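Local atomic coordinates of signal transduction protein TRAP (PDB entry 4AE5), a protein that probably acts as a signal transduction regulator of staphylococcal virulence, activating the agr system and RNAIII synthesis once phosphorylated. Residues H15-N20 and H24-F29; F38-G43 and Y53-E58; R95-F100 and S132-D137. All coordinates share one frame; numbering follows the deposited sequence.

The three contacts sit at different places around one antiparallel barrel of eight strands. Contact 1 is partly buried and covers the most surface. Contacts 2 and 3 are smaller and lie at the surface. Contact 1 joins helix 11-20 to strand 27-30. Contact 2 reaches across strand 3-9 from 35-41 to 51-59. Strands 27-30 and 35-41 pair in the sheet, with F27 N 2.9 Å from F38 O; H24 ND1 to E39 OE1 is a further link between contacts 1 and 2. Contact 3 stands apart, joining a turn to a short helix. Contact 1 mixes apolar and amide packing, contact 2 sets a carboxylate on a valine methyl and near a second carboxylate, and contact 3 rests on one phenyl ring.

Contact 1: residues H15-N20 and H24-F29; sequences HQIKIN and HQLFQF
Q28 swings its CG opposite the backbone N (chi1 180°), and the chain beyond CG stays extended. This carries its amide from the strand to the helix at H15. L26 turns its CG away from its carbonyl carbon (chi1 -70°) and sends CD1 to the same helix, further along. The arrangement belongs to an eight-stranded antiparallel barrel: helix 11-20 packs beside strand 27-30, and a short loop joins the two.

The amide of Q28 meets H15. Its OE1 lies 3.5 Å from H15 CA and 3.6 Å from H15 CB. The same oxygen sits at the edge of the imidazole, 3.7 Å from H15 CD2. The amide and ring planes are only 27° apart, yet the two side chains run across each other at about a right angle. The other end of this amide is fixed by residues outside the two segments: NE2 is hydrogen-bonded to S35 OG and to Y11 O. The bond to Y11 O ties the amide to the helix, that to S35 OG to strand 35-41.

L26 fills the apolar part. Its CD1 comes to 4.0 Å from K18 CA and 4.3 Å from I17 CG2. L26 also touches I37 of strand 35-41, as K18 does.

K18 lies between L26 and Q28. Its chain is bent at its last two torsions, and CD passes 3.9 Å from Q28 OE1. NZ forms a salt bridge with E64 OE1, while E64 OE2 accepts from the backbone N of Q28. One carboxylate therefore ties the helix to the strand. Near the loop, a water lies 2.8 Å from both K18 O and H24 O and can donate to either, though it has more acceptors within reach than protons.

Contact 2: residues F38-G43 and Y53-E58; sequences FEETDG and YEVIKE
E40 meets V55 through the end of its side chain. With CG opposite the backbone N (chi1 178°) and an extended chain beyond it, the carboxylate spans the gap to V55. OE2 comes to 3.6 Å from V55 CG2. The two side chains cross at about a right angle, and this methyl is the branch of V55 that does the touching.

E58 takes a different first torsion. Its CG sits between the backbone N and the carbonyl carbon (chi1 55°). This brings E58 OE1 to 4.4 Å from E40 OE1, a pair of like charges. Both carboxylates have basic partners: E40 OE2 forms a salt bridge with R104 NE, and E58 OE2 with K2 NZ. These probably offset the repulsion.

Where strand 35-41 ends, T41 OG1 accepts from G43 N at 2.8 Å with an N-H...O angle of 166°, an ST turn. On the other strand, I56 and K57 both face L105 of strand 100-108, a classic beta bulge.

Strand 3-9 lies between the two strands in the barrel, bonded by its backbone to both: Y5 to E39 and L4 to Y53. Strand 100-108 flanks 51-59 on its other side, and I56 touches helix 80-88.

Contact 3: residues R95-F100 and S132-D137; sequences RNFGGF and SDAFND
F97 packs against S132 and A134. The ring meets S132 with its edge: CE2 is 3.7 Å from S132 CB, which lies in the ring plane, and 3.6 Å from S132 OG. A134 comes obliquely, with CB 3.9 Å from F97 CZ. Within the loop, R95 CA lies 3.7 Å above one face of the F100 ring, offset toward its rim.

The polar bonds centre on S132. It is the N-cap of helix 133-136. Its OG is placed between the backbone N and the carbonyl carbon (chi1 62°), where it accepts from F135 N at 3.2 Å and 153°. OG is also hydrogen-bonded to F129 O, so helix 123-131 grips it too. Both segments belong to the ABM domain. F97 comes from the loop that leads into strand 100-108 of the barrel, and it reaches the short helix that follows helix 123-131.

Backbone bonds shape the loop. F97 to F100 is a type II beta turn, closed by F100 N to F97 O at 3.0 Å. G99 has the positive phi (83°) that favours glycine at this place in the turn.

Contact 1: residues H15-N20 and H24-F29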
loop_
_atom_site.group_PDB
_atom_site.type_symbol
_atom_site.label_atom_id
_atom_site.label_comp_id
_atom_site.label_asym_id
_atom_site.label_seq_id
_atom_site.Cartn_x
_atom_site.Cartn_y
_atom_site.Cartn_z
ATOM N N HIS A 15 -3.237 -18.621 0.641
ATOM C CA HIS A 15 -4.655 -18.947 0.399
ATOM C C HIS A 15 -5.213 -19.865 1.510
ATOM O O HIS A 15 -6.369 -19.734 1.920
ATOM C CB HIS A 15 -4.823 -19.582 -0.970
ATOM C CG HIS A 15 -6.255 -19.795 -1.334
ATOM N ND1 HIS A 15 -6.881 -20.969 -1.177
ATOM C CD2 HIS A 15 -7.196 -18.899 -1.786
ATOM C CE1 HIS A 15 -8.149 -20.866 -1.575
ATOM N NE2 HIS A 15 -8.356 -19.592 -1.950
ATOM N N GLN A 16 -4.367 -20.739 2.047
ATOM C CA GLN A 16 -4.758 -21.523 3.244
ATOM C C GLN A 16 -5.108 -20.586 4.450
ATOM O O GLN A 16 -6.095 -20.809 5.174
ATOM C CB GLN A 16 -3.637 -22.520 3.628
ATOM C CG GLN A 16 -4.054 -23.493 4.746
ATOM C CD GLN A 16 -5.063 -24.447 4.197
ATOM O OE1 GLN A 16 -4.787 -25.145 3.221
ATOM N NE2 GLN A 16 -6.258 -24.450 4.766
ATOM N N ILE A 17 -4.306 -19.525 4.672
ATOM C CA ILE A 17 -4.648 -18.551 5.745
ATOM C C ILE A 17 -5.986 -17.935 5.455
ATOM O O ILE A 17 -6.849 -17.851 6.335
ATOM C CB ILE A 17 -3.524 -17.503 6.031
ATOM C CG1 ILE A 17 -2.250 -18.223 6.549
ATOM C CG2 ILE A 17 -4.029 -16.387 6.971
ATOM C CD1 ILE A 17 -1.043 -17.300 6.710
ATOM N N LYS A 18 -6.203 -17.558 4.199
ATOM C CA LYS A 18 -7.461 -16.961 3.826
ATOM C C LYS A 18 -8.691 -17.809 4.202
ATOM O O LYS A 18 -9.676 -17.329 4.829
ATOM C CB LYS A 18 -7.453 -16.680 2.336
ATOM C CG LYS A 18 -8.285 -15.483 1.973
ATOM C CD LYS A 18 -8.105 -15.192 0.505
ATOM C CE LYS A 18 -9.417 -15.409 -0.218
ATOM N NZ LYS A 18 -10.415 -14.385 0.171
ATOM N N ILE A 19 -8.622 -19.061 3.815
ATOM C CA ILE A 19 -9.774 -19.965 3.938
ATOM C C ILE A 19 -9.950 -20.508 5.368
ATOM O O ILE A 19 -11.069 -20.832 5.781
ATOM C CB ILE A 19 -9.706 -21.099 2.901
ATOM C CG1 ILE A 19 -9.639 -20.542 1.479
ATOM C CG2 ILE A 19 -10.907 -22.032 3.010
ATOM C CD1 ILE A 19 -10.959 -19.973 0.992
ATOM N N ASN A 20 -8.854 -20.596 6.105
ATOM C CA ASN A 20 -8.899 -20.892 7.540
ATOM C C ASN A 20 -9.524 -19.808 8.388
ATOM O O ASN A 20 -9.970 -20.094 9.496
ATOM C CB ASN A 20 -7.496 -21.225 8.119
ATOM C CG ASN A 20 -6.949 -22.551 7.612
ATOM O OD1 ASN A 20 -5.849 -22.983 8.023
ATOM N ND2 ASN A 20 -7.684 -23.200 6.721
ATOM N N HIS A 24 -12.363 -12.897 8.910
ATOM C CA HIS A 24 -11.429 -11.843 8.674
ATOM C C HIS A 24 -11.436 -11.481 7.218
ATOM O O HIS A 24 -11.434 -12.383 6.340
ATOM C CB HIS A 24 -10.002 -12.262 9.070
ATOM C CG HIS A 24 -9.777 -12.238 10.563
ATOM N ND1 HIS A 24 -8.962 -11.340 11.166
ATOM C CD2 HIS A 24 -10.356 -12.999 11.579
ATOM C CE1 HIS A 24 -9.007 -11.540 12.515
ATOM N NE2 HIS A 24 -9.842 -12.573 12.753
ATOM N N GLN A 25 -11.339 -10.168 6.967
ATOM C CA GLN A 25 -11.398 -9.620 5.612
ATOM C C GLN A 25 -9.996 -9.515 5.063
ATOM O O GLN A 25 -9.342 -8.435 5.132
ATOM C CB GLN A 25 -12.032 -8.220 5.633
ATOM C CG GLN A 25 -13.454 -8.173 6.170
ATOM C CD GLN A 25 -13.544 -7.505 7.557
ATOM O OE1 GLN A 25 -13.123 -8.077 8.571
ATOM N NE2 GLN A 25 -14.092 -6.275 7.598
ATOM N N LEU A 26 -9.535 -10.609 4.466
ATOM C CA LEU A 26 -8.178 -10.683 3.950
ATOM C C LEU A 26 -8.222 -10.506 2.430
ATOM O O LEU A 26 -9.128 -11.011 1.777
ATOM C CB LEU A 26 -7.545 -12.027 4.362
ATOM C CG LEU A 26 -7.182 -12.268 5.830
ATOM C CD1 LEU A 26 -7.259 -13.736 6.188
ATOM C CD2 LEU A 26 -5.746 -11.824 6.115
ATOM N N PHE A 27 -7.267 -9.738 1.895
ATOM C CA PHE A 27 -7.193 -9.445 0.428
ATOM C C PHE A 27 -5.874 -10.047 -0.111
ATOM O O PHE A 27 -4.762 -9.689 0.317
ATOM C CB PHE A 27 -7.287 -7.928 0.219
ATOM C CG PHE A 27 -8.619 -7.353 0.707
ATOM C CD1 PHE A 27 -9.751 -7.428 -0.103
ATOM C CD2 PHE A 27 -8.744 -6.831 1.981
ATOM C CE1 PHE A 27 -10.994 -6.918 0.326
ATOM C CE2 PHE A 27 -9.993 -6.328 2.436
ATOM C CZ PHE A 27 -11.104 -6.364 1.603
ATOM N N GLN A 28 -5.994 -10.978 -1.020
ATOM C CA GLN A 28 -4.786 -11.692 -1.506
ATOM C C GLN A 28 -4.533 -11.348 -2.976
ATOM O O GLN A 28 -5.513 -11.223 -3.758
ATOM C CB GLN A 28 -4.997 -13.231 -1.385
ATOM C CG GLN A 28 -3.752 -13.960 -1.891
ATOM C CD GLN A 28 -3.801 -15.480 -1.757
ATOM O OE1 GLN A 28 -4.875 -16.082 -1.574
ATOM N NE2 GLN A 28 -2.620 -16.102 -1.946
ATOM N N PHE A 29 -3.254 -11.117 -3.351
ATOM C CA PHE A 29 -2.898 -10.765 -4.720
ATOM C C PHE A 29 -1.608 -11.392 -5.178
ATOM O O PHE A 29 -0.815 -11.829 -4.351
ATOM C CB PHE A 29 -2.694 -9.242 -4.877
ATOM C CG PHE A 29 -3.868 -8.445 -4.395
ATOM C CD1 PHE A 29 -4.011 -8.146 -3.027
ATOM C CD2 PHE A 29 -4.806 -7.983 -5.286
ATOM C CE1 PHE A 29 -5.123 -7.447 -2.554
ATOM C CE2 PHE A 29 -5.912 -7.239 -4.825
ATOM C CZ PHE A 29 -6.087 -7.005 -3.451
HETATM O O HOH W 1 -10.481 -14.666 4.950
#

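Contact 2: residues F38-G43 and Y53-E58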
loop_
_atom_site.group_PDB
_atom_site.type_symbol
_atom_site.label_atom_id
_atom_site.label_comp_id
_atom_site.label_asym_id
_atom_site.label_seq_id
_atom_site.Cartn_x
_atom_site.Cartn_y
_atom_site.Cartn_z
ATOM N N PHE A 38 -3.119 -9.150 2.807
ATOM C CA PHE A 38 -3.228 -8.109 3.901
ATOM C C PHE A 38 -4.640 -7.998 4.488
ATOM O O PHE A 38 -5.620 -8.420 3.833
ATOM C CB PHE A 38 -2.685 -6.734 3.452
ATOM C CG PHE A 38 -3.416 -6.107 2.272
ATOM C CD1 PHE A 38 -4.590 -5.361 2.463
ATOM C CD2 PHE A 38 -2.921 -6.229 0.955
ATOM C CE1 PHE A 38 -5.289 -4.797 1.360
ATOM C CE2 PHE A 38 -3.592 -5.659 -0.132
ATOM C CZ PHE A 38 -4.771 -4.949 0.049
ATOM N N GLU A 39 -4.720 -7.439 5.702
ATOM C CA GLU A 39 -5.979 -7.088 6.313
ATOM C C GLU A 39 -5.755 -5.808 7.034
ATOM O O GLU A 39 -4.673 -5.550 7.501
ATOM C CB GLU A 39 -6.527 -8.174 7.295
ATOM C CG GLU A 39 -5.584 -8.549 8.418
ATOM C CD GLU A 39 -6.218 -9.529 9.415
ATOM O OE1 GLU A 39 -7.445 -9.664 9.474
ATOM O OE2 GLU A 39 -5.493 -10.203 10.107
ATOM N N GLU A 40 -6.806 -5.026 7.157
ATOM C CA GLU A 40 -6.753 -3.763 7.861
ATOM C C GLU A 40 -7.765 -3.837 9.005
ATOM O O GLU A 40 -8.974 -4.042 8.766
ATOM C CB GLU A 40 -7.211 -2.701 6.866
ATOM C CG GLU A 40 -7.298 -1.278 7.386
ATOM C CD GLU A 40 -7.455 -0.341 6.171
ATOM O OE1 GLU A 40 -8.551 -0.213 5.558
ATOM O OE2 GLU A 40 -6.445 0.172 5.772
ATOM N N THR A 41 -7.337 -3.560 10.232
ATOM C CA THR A 41 -8.269 -3.708 11.351
ATOM C C THR A 41 -7.723 -2.970 12.555
ATOM O O THR A 41 -6.491 -2.857 12.701
ATOM C CB THR A 41 -8.461 -5.220 11.723
ATOM O OG1 THR A 41 -9.338 -5.369 12.839
ATOM C CG2 THR A 41 -7.150 -5.876 12.068
ATOM N N ASP A 42 -8.618 -2.494 13.437
ATOM C CA ASP A 42 -8.129 -2.079 14.722
ATOM C C ASP A 42 -8.095 -3.219 15.755
ATOM O O ASP A 42 -7.836 -2.949 16.916
ATOM C CB ASP A 42 -8.931 -0.867 15.265
ATOM C CG ASP A 42 -10.362 -1.199 15.494
ATOM O OD1 ASP A 42 -10.776 -2.374 15.264
ATOM O OD2 ASP A 42 -11.091 -0.295 15.919
ATOM N N GLY A 43 -8.392 -4.470 15.370
ATOM C CA GLY A 43 -8.297 -5.587 16.338
ATOM C C GLY A 43 -7.059 -6.466 16.175
ATOM O O GLY A 43 -6.001 -5.992 15.755
ATOM N N TYR A 53 1.852 -1.746 9.943
ATOM C CA TYR A 53 1.779 -0.271 9.677
ATOM C C TYR A 53 0.566 0.331 10.359
ATOM O O TYR A 53 -0.495 -0.334 10.415
ATOM C CB TYR A 53 1.647 0.014 8.179
ATOM C CG TYR A 53 2.776 -0.503 7.420
ATOM C CD1 TYR A 53 2.771 -1.815 7.024
ATOM C CD2 TYR A 53 3.841 0.327 7.060
ATOM C CE1 TYR A 53 3.832 -2.344 6.371
ATOM C CE2 TYR A 53 4.940 -0.195 6.392
ATOM C CZ TYR A 53 4.911 -1.531 6.050
ATOM O OH TYR A 53 5.894 -2.122 5.317
ATOM N N GLU A 54 0.701 1.560 10.887
ATOM C CA GLU A 54 -0.463 2.348 11.254
ATOM C C GLU A 54 -1.015 3.034 10.012
ATOM O O GLU A 54 -0.228 3.504 9.172
ATOM C CB GLU A 54 -0.073 3.441 12.217
ATOM C CG GLU A 54 0.159 3.026 13.647
ATOM C CD GLU A 54 0.185 4.252 14.555
ATOM O OE1 GLU A 54 -0.818 5.013 14.558
ATOM O OE2 GLU A 54 1.215 4.484 15.218
ATOM N N VAL A 55 -2.347 3.066 9.890
ATOM C CA VAL A 55 -3.029 3.793 8.802
ATOM C C VAL A 55 -3.115 5.303 9.147
ATOM O O VAL A 55 -3.864 5.724 10.085
ATOM C CB VAL A 55 -4.424 3.231 8.553
ATOM C CG1 VAL A 55 -5.089 4.052 7.439
ATOM C CG2 VAL A 55 -4.306 1.767 8.152
ATOM N N ILE A 56 -2.306 6.103 8.454
ATOM C CA ILE A 56 -2.202 7.576 8.697
ATOM C C ILE A 56 -3.324 8.319 7.962
ATOM O O ILE A 56 -3.954 9.276 8.505
ATOM C CB ILE A 56 -0.842 8.120 8.163
ATOM C CG1 ILE A 56 0.342 7.386 8.798
ATOM C CG2 ILE A 56 -0.682 9.622 8.409
ATOM C CD1 ILE A 56 0.104 7.263 10.309
ATOM N N LYS A 57 -3.561 7.897 6.703
ATOM C CA LYS A 57 -4.644 8.443 5.902
ATOM C C LYS A 57 -5.173 7.367 4.961
ATOM O O LYS A 57 -4.396 6.517 4.506
ATOM C CB LYS A 57 -4.160 9.651 5.061
ATOM C CG LYS A 57 -5.366 10.364 4.425
ATOM C CD LYS A 57 -5.099 11.373 3.341
ATOM C CE LYS A 57 -4.132 12.451 3.751
ATOM N NZ LYS A 57 -4.417 13.566 2.787
ATOM N N GLU A 58 -6.476 7.460 4.645
ATOM C CA GLU A 58 -7.161 6.515 3.771
ATOM C C GLU A 58 -8.286 7.214 2.964
ATOM O O GLU A 58 -8.911 8.223 3.427
ATOM C CB GLU A 58 -7.749 5.367 4.607
ATOM C CG GLU A 58 -8.669 5.848 5.744
ATOM C CD GLU A 58 -9.224 4.680 6.572
ATOM O OE1 GLU A 58 -10.015 3.874 6.036
ATOM O OE2 GLU A 58 -8.861 4.542 7.765
#

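Contact 3: residues R95-F100 and S132-D137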
loop_
_atom_site.group_PDB
_atom_site.type_symbol
_atom_site.label_atom_id
_atom_site.label_comp_id
_atom_site.label_asym_id
_atom_site.label_seq_id
_atom_site.Cartn_x
_atom_site.Cartn_y
_atom_site.Cartn_z
ATOM N N ARG A 95 -7.854 11.697 -6.291
ATOM C CA ARG A 95 -9.025 10.876 -6.077
ATOM C C ARG A 95 -10.032 10.932 -7.241
ATOM O O ARG A 95 -10.844 10.027 -7.426
ATOM C CB ARG A 95 -9.691 11.383 -4.817
ATOM C CG ARG A 95 -11.017 10.765 -4.471
ATOM C CD ARG A 95 -11.802 11.801 -3.609
ATOM N NE ARG A 95 -11.153 12.063 -2.320
ATOM C CZ ARG A 95 -11.648 11.715 -1.109
ATOM N NH1 ARG A 95 -12.798 11.047 -0.970
ATOM N NH2 ARG A 95 -10.964 12.036 -0.014
ATOM N N ASN A 96 -9.961 11.990 -8.026
ATOM C CA ASN A 96 -10.843 12.095 -9.199
ATOM C C ASN A 96 -10.247 11.635 -10.527
ATOM O O ASN A 96 -10.943 11.681 -11.553
ATOM C CB ASN A 96 -11.294 13.527 -9.377
ATOM C CG ASN A 96 -12.044 14.006 -8.189
ATOM O OD1 ASN A 96 -11.641 14.971 -7.601
ATOM N ND2 ASN A 96 -13.059 13.250 -7.762
ATOM N N PHE A 97 -9.011 11.179 -10.506
ATOM C CA PHE A 97 -8.373 10.675 -11.745
ATOM C C PHE A 97 -9.003 9.368 -12.249
ATOM O O PHE A 97 -9.483 8.516 -11.493
ATOM C CB PHE A 97 -6.846 10.545 -11.518
ATOM C CG PHE A 97 -6.076 11.845 -11.550
ATOM C CD1 PHE A 97 -6.615 13.045 -11.087
ATOM C CD2 PHE A 97 -4.798 11.866 -12.073
ATOM C CE1 PHE A 97 -5.877 14.224 -11.114
ATOM C CE2 PHE A 97 -4.061 13.033 -12.104
ATOM C CZ PHE A 97 -4.591 14.200 -11.600
ATOM N N GLY A 98 -9.025 9.198 -13.572
ATOM C CA GLY A 98 -9.681 8.033 -14.167
ATOM C C GLY A 98 -9.210 6.725 -13.553
ATOM O O GLY A 98 -8.013 6.513 -13.297
ATOM N N GLY A 99 -10.174 5.929 -13.122
ATOM C CA GLY A 99 -9.829 4.596 -12.550
ATOM C C GLY A 99 -9.408 4.541 -11.106
ATOM O O GLY A 99 -9.137 3.438 -10.567
ATOM N N PHE A 100 -9.370 5.689 -10.424
ATOM C CA PHE A 100 -8.934 5.686 -9.034
ATOM C C PHE A 100 -9.942 4.923 -8.146
ATOM O O PHE A 100 -11.151 5.169 -8.244
ATOM C CB PHE A 100 -8.818 7.106 -8.481
ATOM C CG PHE A 100 -8.549 7.125 -7.000
ATOM C CD1 PHE A 100 -7.276 7.074 -6.544
ATOM C CD2 PHE A 100 -9.610 7.196 -6.074
ATOM C CE1 PHE A 100 -6.957 7.076 -5.170
ATOM C CE2 PHE A 100 -9.317 7.237 -4.716
ATOM C CZ PHE A 100 -8.014 7.167 -4.267
ATOM N N SER A 132 1.314 11.586 -14.379
ATOM C CA SER A 132 0.782 12.929 -14.236
ATOM C C SER A 132 1.717 13.727 -13.299
ATOM O O SER A 132 2.435 13.135 -12.445
ATOM C CB SER A 132 -0.609 12.897 -13.559
ATOM O OG SER A 132 -0.517 12.340 -12.220
ATOM N N ASP A 133 1.638 15.041 -13.430
ATOM C CA ASP A 133 2.179 15.976 -12.420
ATOM C C ASP A 133 1.744 15.689 -11.015
ATOM O O ASP A 133 2.617 15.736 -10.143
ATOM C CB ASP A 133 1.867 17.474 -12.734
ATOM C CG ASP A 133 2.638 17.990 -13.926
ATOM O OD1 ASP A 133 3.507 17.273 -14.511
ATOM O OD2 ASP A 133 2.358 19.138 -14.306
ATOM N N ALA A 134 0.446 15.369 -10.767
ATOM C CA ALA A 134 -0.023 15.137 -9.398
ATOM C C ALA A 134 0.811 13.976 -8.767
ATOM O O ALA A 134 1.179 13.997 -7.560
ATOM C CB ALA A 134 -1.512 14.803 -9.334
ATOM N N PHE A 135 1.167 13.002 -9.573
ATOM C CA PHE A 135 2.021 11.934 -9.036
ATOM C C PHE A 135 3.489 12.325 -9.021
ATOM O O PHE A 135 4.155 12.170 -7.983
ATOM C CB PHE A 135 1.822 10.626 -9.800
ATOM C CG PHE A 135 2.543 9.440 -9.177
ATOM C CD1 PHE A 135 3.940 9.294 -9.370
ATOM C CD2 PHE A 135 1.861 8.529 -8.392
ATOM C CE1 PHE A 135 4.620 8.188 -8.830
ATOM C CE2 PHE A 135 2.528 7.386 -7.856
ATOM C CZ PHE A 135 3.920 7.256 -8.056
ATOM N N ASN A 136 4.009 12.747 -10.163
ATOM C CA ASN A 136 5.439 13.046 -10.285
ATOM C C ASN A 136 5.942 14.054 -9.299
ATOM O O ASN A 136 7.089 13.960 -8.822
ATOM C CB ASN A 136 5.784 13.531 -11.675
ATOM C CG ASN A 136 6.440 12.501 -12.482
ATOM O OD1 ASN A 136 6.099 12.324 -13.693
ATOM N ND2 ASN A 136 7.380 11.752 -11.850
ATOM N N ASP A 137 5.086 15.022 -8.949
ATOM C CA ASP A 137 5.579 16.083 -8.118
ATOM C C ASP A 137 5.447 15.759 -6.625
ATOM O O ASP A 137 5.925 16.565 -5.748
ATOM C CB ASP A 137 4.873 17.401 -8.451
ATOM C CG ASP A 137 5.264 17.956 -9.814
ATOM O OD1 ASP A 137 6.324 17.645 -10.400
ATOM O OD2 ASP A 137 4.462 18.728 -10.357
#